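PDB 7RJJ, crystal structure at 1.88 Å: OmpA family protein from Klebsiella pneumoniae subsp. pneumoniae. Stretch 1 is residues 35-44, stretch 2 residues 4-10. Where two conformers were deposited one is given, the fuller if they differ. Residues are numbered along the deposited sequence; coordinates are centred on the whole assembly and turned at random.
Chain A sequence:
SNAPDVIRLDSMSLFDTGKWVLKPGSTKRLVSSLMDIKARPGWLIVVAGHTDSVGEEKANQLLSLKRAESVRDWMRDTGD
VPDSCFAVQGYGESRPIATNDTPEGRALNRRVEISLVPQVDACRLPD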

HETATM    1  N   MSE A  35      -9.441  -1.588  -9.837  0.50 22.63           N
HETATM    2  CA  MSE A  35     -10.229  -2.510 -10.638  0.50 25.03           C
HETATM    3  C   MSE A  35     -10.238  -3.888  -9.970  0.50 24.29           C
HETATM    4  O   MSE A  35     -11.299  -4.525  -9.862  0.50 24.96           O
HETATM    5  CB  MSE A  35      -9.716  -2.527 -12.082  0.50 27.45           C
HETATM    6  CG  MSE A  35     -10.493  -1.595 -12.989  0.50 30.16           C
HETATM    7 SE   MSE A  35      -9.524  -1.099 -14.611  0.50 33.29          SE
HETATM    8  CE  MSE A  35      -7.577  -1.292 -14.476  0.50 31.87           C
ATOM      9  N   ASP A  36      -9.073  -4.322  -9.470  1.00 23.16           N
ATOM     10  CA  ASP A  36      -8.975  -5.603  -8.781  1.00 23.09           C
ATOM     11  C   ASP A  36      -9.871  -5.584  -7.530  1.00 21.52           C
ATOM     12  O   ASP A  36     -10.508  -6.615  -7.244  1.00 21.52           O
ATOM     13  CB  ASP A  36      -7.531  -5.944  -8.405  1.00 22.93           C
ATOM     14  CG  ASP A  36      -6.616  -6.224  -9.591  1.00 24.82           C
ATOM     15  OD1 ASP A  36      -7.125  -6.619 -10.638  1.00 27.31           O
ATOM     16  OD2 ASP A  36      -5.394  -6.035  -9.447  1.00 25.74           O
ATOM     17  N   ILE A  37      -9.916  -4.450  -6.826  1.00 19.64           N
ATOM     18  CA  ILE A  37     -10.781  -4.282  -5.615  1.00 19.11           C
ATOM     19  C   ILE A  37     -12.260  -4.334  -6.031  1.00 20.94           C
ATOM     20  O   ILE A  37     -13.049  -5.028  -5.330  1.00 20.91           O
ATOM     21  CB  ILE A  37     -10.437  -2.975  -4.864  1.00 17.57           C
ATOM     22  CG1 ILE A  37      -9.120  -3.124  -4.098  1.00 16.39           C
ATOM     23  CG2 ILE A  37     -11.575  -2.550  -3.939  1.00 17.55           C
ATOM     24  CD1 ILE A  37      -8.471  -1.829  -3.663  1.00 15.68           C
ATOM     25  N   LYS A  38     -12.609  -3.675  -7.142  1.00 22.42           N
ATOM     26  CA  LYS A  38     -14.021  -3.590  -7.597  1.00 24.99           C
ATOM     27  C   LYS A  38     -14.529  -4.977  -7.991  1.00 26.54           C
ATOM     28  O   LYS A  38     -15.736  -5.201  -7.846  1.00 27.96           O
ATOM     29  CB  LYS A  38     -14.157  -2.583  -8.744  1.00 27.25           C
ATOM     30  CG  LYS A  38     -13.907  -1.135  -8.345  1.00 26.93           C
ATOM     31  CD  LYS A  38     -14.975  -0.570  -7.447  1.00 27.76           C
ATOM     32  CE  LYS A  38     -14.643   0.810  -6.929  1.00 27.58           C
ATOM     33  NZ  LYS A  38     -15.816   1.434  -6.264  1.00 28.20           N
ATOM     34  N   ALA A  39     -13.636  -5.876  -8.407  1.00 26.46           N
ATOM     35  CA  ALA A  39     -14.061  -7.230  -8.829  1.00 28.90           C
ATOM     36  C   ALA A  39     -14.362  -8.102  -7.606  1.00 28.69           C
ATOM     37  O   ALA A  39     -14.922  -9.192  -7.805  1.00 29.83           O
ATOM     38  CB  ALA A  39     -13.001  -7.854  -9.701  1.00 29.81           C
ATOM     39  N   ARG A  40     -14.020  -7.642  -6.393  1.00 26.77           N
ATOM     40  CA  ARG A  40     -14.277  -8.484  -5.195  1.00 26.63           C
ATOM     41  C   ARG A  40     -14.989  -7.649  -4.132  1.00 23.92           C
ATOM     42  O   ARG A  40     -14.448  -7.382  -3.067  1.00 21.37           O
ATOM     43  CB  ARG A  40     -12.968  -9.118  -4.719  1.00 27.28           C
ATOM     44  CG  ARG A  40     -12.036  -9.487  -5.868  1.00 30.53           C
ATOM     45  CD  ARG A  40     -11.236 -10.759  -5.725  1.00 32.73           C
ATOM     46  NE  ARG A  40     -12.127 -11.901  -5.892  1.00 38.66           N
ATOM     47  CZ  ARG A  40     -11.758 -13.121  -6.284  1.00 41.18           C
ATOM     48  NH1 ARG A  40     -12.665 -14.079  -6.393  1.00 43.34           N
ATOM     49  NH2 ARG A  40     -10.497 -13.379  -6.591  1.00 42.56           N
ATOM     50  N   PRO A  41     -16.251  -7.240  -4.380  1.00 25.36           N
ATOM     51  CA  PRO A  41     -16.998  -6.444  -3.410  1.00 23.87           C
ATOM     52  C   PRO A  41     -17.126  -7.139  -2.049  1.00 20.95           C
ATOM     53  O   PRO A  41     -17.352  -8.317  -2.026  1.00 21.08           O
ATOM     54  CB  PRO A  41     -18.401  -6.307  -4.024  1.00 26.24           C
ATOM     55  CG  PRO A  41     -18.213  -6.573  -5.500  1.00 28.83           C
ATOM     56  CD  PRO A  41     -17.015  -7.493  -5.612  1.00 28.03           C
ATOM     57  N   GLY A  42     -16.889  -6.405  -0.967  1.00 19.12           N
ATOM     58  CA  GLY A  42     -17.108  -6.964   0.380  1.00 17.50           C
ATOM     59  C   GLY A  42     -15.905  -7.654   0.983  1.00 15.49           C
ATOM     60  O   GLY A  42     -16.001  -8.031   2.162  1.00 15.14           O
ATOM     61  N   TRP A  43     -14.819  -7.840   0.227  1.00 14.68           N
ATOM     62  CA  TRP A  43     -13.609  -8.479   0.810  1.00 13.43           C
ATOM     63  C   TRP A  43     -12.860  -7.441   1.656  1.00 12.14           C
ATOM     64  O   TRP A  43     -12.860  -6.256   1.259  1.00 12.42           O
ATOM     65  CB  TRP A  43     -12.700  -9.021  -0.299  1.00 14.11           C
ATOM     66  CG  TRP A  43     -13.212 -10.215  -1.040  1.00 15.56           C
ATOM     67  CD1 TRP A  43     -14.461 -10.424  -1.551  1.00 16.58           C
ATOM     68  CD2 TRP A  43     -12.409 -11.316  -1.493  1.00 16.75           C
ATOM     69  NE1 TRP A  43     -14.504 -11.620  -2.214  1.00 18.27           N
ATOM     70  CE2 TRP A  43     -13.255 -12.184  -2.205  1.00 18.56           C
ATOM     71  CE3 TRP A  43     -11.066 -11.662  -1.329  1.00 16.85           C
ATOM     72  CZ2 TRP A  43     -12.799 -13.383  -2.754  1.00 20.74           C
ATOM     73  CZ3 TRP A  43     -10.615 -12.840  -1.872  1.00 18.95           C
ATOM     74  CH2 TRP A  43     -11.466 -13.683  -2.584  1.00 20.97           C
ATOM     75  N   LEU A  44     -12.260  -7.853   2.772  1.00 11.28           N
ATOM     76  CA  LEU A  44     -11.412  -6.913   3.546  1.00 10.53           C
ATOM     77  C   LEU A  44     -10.200  -6.536   2.682  1.00  9.95           C
ATOM     78  O   LEU A  44      -9.530  -7.464   2.156  1.00 10.14           O
ATOM     79  CB  LEU A  44     -10.943  -7.558   4.851  1.00 10.72           C
ATOM     80  CG  LEU A  44     -10.035  -6.687   5.717  1.00 10.56           C
ATOM     81  CD1 LEU A  44     -10.798  -5.495   6.282  1.00 11.22           C
ATOM     82  CD2 LEU A  44      -9.411  -7.500   6.847  1.00 11.37           C
TER
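Stretch 2, residues 4-10: PDVIRLD

Stretch 2 passes stretch 1 as a largely extended segment, with a short strand at Ile7 and Arg8, and in register it runs in the opposite sense: its later residues meet the helical start of stretch 1, its earlier residues the tryptophan near the far end. The CA atoms of Asp36 and Leu9 are 7.5 Å apart, those of Trp43 and Val6 9.3 Å. No direct hydrogen bond joins the two stretches, so side-chain packing and one water make the contact.

Along the helix, Met35, a selenomethionine here, does not reach stretch 2. Asp36 points its CA-to-CB bond toward it. Its CB packs 3.6 Å from Leu9 CD2, and Asp36 OD2, itself 3.7 Å from the same Leu9 CD2, also accepts from water 1 at 3.0 Å; the water in turn accepts from Asp10 N at 2.9 Å, bridging a side chain of stretch 1 to the backbone of stretch 2. Ile37, buried, brings CG1 to 4.3 Å from Leu9 CD1; a branched aliphatic chain suits this apolar pairing. Lys38 and Ala39 lie out of reach. Ala39 N bonds to Met35 O (3.1 Å) and Arg40 N to Ile37 O (3.0 Å).

Arg40 turns back toward stretch 2, and its NH2 lies 3.5 Å from Ile7 CG1, a van der Waals contact at the guanidinium. A type II turn from Arg40 to Trp43 then bends the chain, closed by a weak bond from Trp43 N to Arg40 O (3.3 Å). Pro41 fits the turn with its phi of -58°, and Gly42, at phi 90°, adopts angles that would jam a CB against the preceding carbonyl. Trp43 reaches across with its large ring: CZ3 is 3.6 Å from Ile7 CG1 and 3.5 Å from Asp5 O, which sits at the ring edge. Leu44 makes no contact.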

ATOM      1  N   PRO A   4     -11.234 -20.454  -1.326  1.00 58.22           N
ATOM      2  CA  PRO A   4     -11.301 -19.117  -0.728  1.00 53.14           C
ATOM      3  C   PRO A   4      -9.904 -18.642  -0.306  1.00 50.25           C
ATOM      4  O   PRO A   4      -9.611 -18.642   0.878  1.00 52.78           O
ATOM      5  CB  PRO A   4     -12.214 -19.340   0.482  1.00 54.87           C
ATOM      6  CG  PRO A   4     -11.824 -20.725   0.971  1.00 58.09           C
ATOM      7  CD  PRO A   4     -11.205 -21.428  -0.225  1.00 59.21           C
ATOM      8  N   ASP A   5      -9.080 -18.257  -1.282  1.00 44.75           N
ATOM      9  CA  ASP A   5      -7.693 -17.822  -0.988  1.00 42.59           C
ATOM     10  C   ASP A   5      -7.615 -16.294  -0.891  1.00 35.50           C
ATOM     11  O   ASP A   5      -8.436 -15.602  -1.529  1.00 33.61           O
ATOM     12  CB  ASP A   5      -6.709 -18.309  -2.059  1.00 46.20           C
ATOM     13  CG  ASP A   5      -6.484 -19.812  -2.080  1.00 52.06           C
ATOM     14  OD1 ASP A   5      -7.190 -20.533  -1.339  1.00 55.42           O
ATOM     15  OD2 ASP A   5      -5.599 -20.253  -2.839  1.00 57.23           O
ATOM     16  N   VAL A   6      -6.692 -15.807  -0.061  1.00 31.08           N
ATOM     17  CA  VAL A   6      -6.387 -14.348   0.004  1.00 26.59           C
ATOM     18  C   VAL A   6      -5.848 -13.966  -1.375  1.00 25.84           C
ATOM     19  O   VAL A   6      -5.163 -14.800  -1.986  1.00 26.81           O
ATOM     20  CB  VAL A   6      -5.381 -14.036   1.125  1.00 25.59           C
ATOM     21  CG1 VAL A   6      -4.781 -12.641   1.015  1.00 23.52           C
ATOM     22  CG2 VAL A   6      -6.006 -14.253   2.494  1.00 26.24           C
ATOM     23  N   ILE A   7      -6.218 -12.794  -1.880  1.00 23.82           N
ATOM     24  CA  ILE A   7      -5.732 -12.340  -3.216  1.00 24.99           C
ATOM     25  C   ILE A   7      -4.692 -11.248  -2.973  1.00 22.55           C
ATOM     26  O   ILE A   7      -5.025 -10.269  -2.318  1.00 19.61           O
ATOM     27  CB  ILE A   7      -6.898 -11.839  -4.094  1.00 25.67           C
ATOM     28  CG1 ILE A   7      -7.986 -12.901  -4.263  1.00 28.42           C
ATOM     29  CG2 ILE A   7      -6.396 -11.321  -5.437  1.00 26.89           C
ATOM     30  CD1 ILE A   7      -7.500 -14.208  -4.846  1.00 31.10           C
ATOM     31  N   ARG A   8      -3.472 -11.429  -3.471  1.00 24.21           N
ATOM     32  CA  ARG A   8      -2.427 -10.386  -3.284  1.00 23.78           C
ATOM     33  C   ARG A   8      -2.344  -9.567  -4.569  1.00 23.08           C
ATOM     34  O   ARG A   8      -2.192 -10.176  -5.641  1.00 24.85           O
ATOM     35  CB  ARG A   8      -1.100 -11.036  -2.882  1.00 27.24           C
ATOM     36  CG  ARG A   8      -1.178 -11.652  -1.497  1.00 30.62           C
ATOM     37  CD  ARG A   8      -0.011 -12.506  -1.064  1.00 35.77           C
ATOM     38  NE  ARG A   8      -0.288 -12.963   0.295  1.00 39.46           N
ATOM     39  CZ  ARG A   8      -1.095 -13.972   0.618  1.00 41.74           C
ATOM     40  NH1 ARG A   8      -1.272 -14.283   1.894  1.00 42.14           N
ATOM     41  NH2 ARG A   8      -1.729 -14.658  -0.320  1.00 45.06           N
ATOM     42  N   LEU A   9      -2.513  -8.249  -4.468  1.00 20.36           N
ATOM     43  CA  LEU A   9      -2.416  -7.402  -5.678  1.00 21.03           C
ATOM     44  C   LEU A   9      -0.939  -7.108  -5.923  1.00 21.16           C
ATOM     45  O   LEU A   9      -0.151  -7.377  -5.029  1.00 20.52           O
ATOM     46  CB  LEU A   9      -3.234  -6.126  -5.485  1.00 19.55           C
ATOM     47  CG  LEU A   9      -4.693  -6.353  -5.092  1.00 19.57           C
ATOM     48  CD1 LEU A   9      -5.464  -5.045  -5.125  1.00 19.35           C
ATOM     49  CD2 LEU A   9      -5.343  -7.385  -5.995  1.00 22.00           C
ATOM     50  N   ASP A  10      -0.578  -6.642  -7.116  1.00 23.38           N
ATOM     51  CA  ASP A  10       0.853  -6.333  -7.373  1.00 24.77           C
ATOM     52  C   ASP A  10       1.284  -5.160  -6.486  1.00 22.69           C
ATOM     53  O   ASP A  10       0.452  -4.282  -6.233  1.00 21.48           O
ATOM     54  CB  ASP A  10       1.106  -6.033  -8.850  1.00 27.96           C
ATOM     55  CG  ASP A  10       1.000  -7.250  -9.749  1.00 31.18           C
ATOM     56  OD1 ASP A  10       0.013  -7.995  -9.621  1.00 33.82           O
ATOM     57  OD2 ASP A  10       1.944  -7.478 -10.519  1.00 35.48           O
TER
HETATM   58  O   HOH W   1      -2.666  -7.128  -9.044  1.00 25.84           O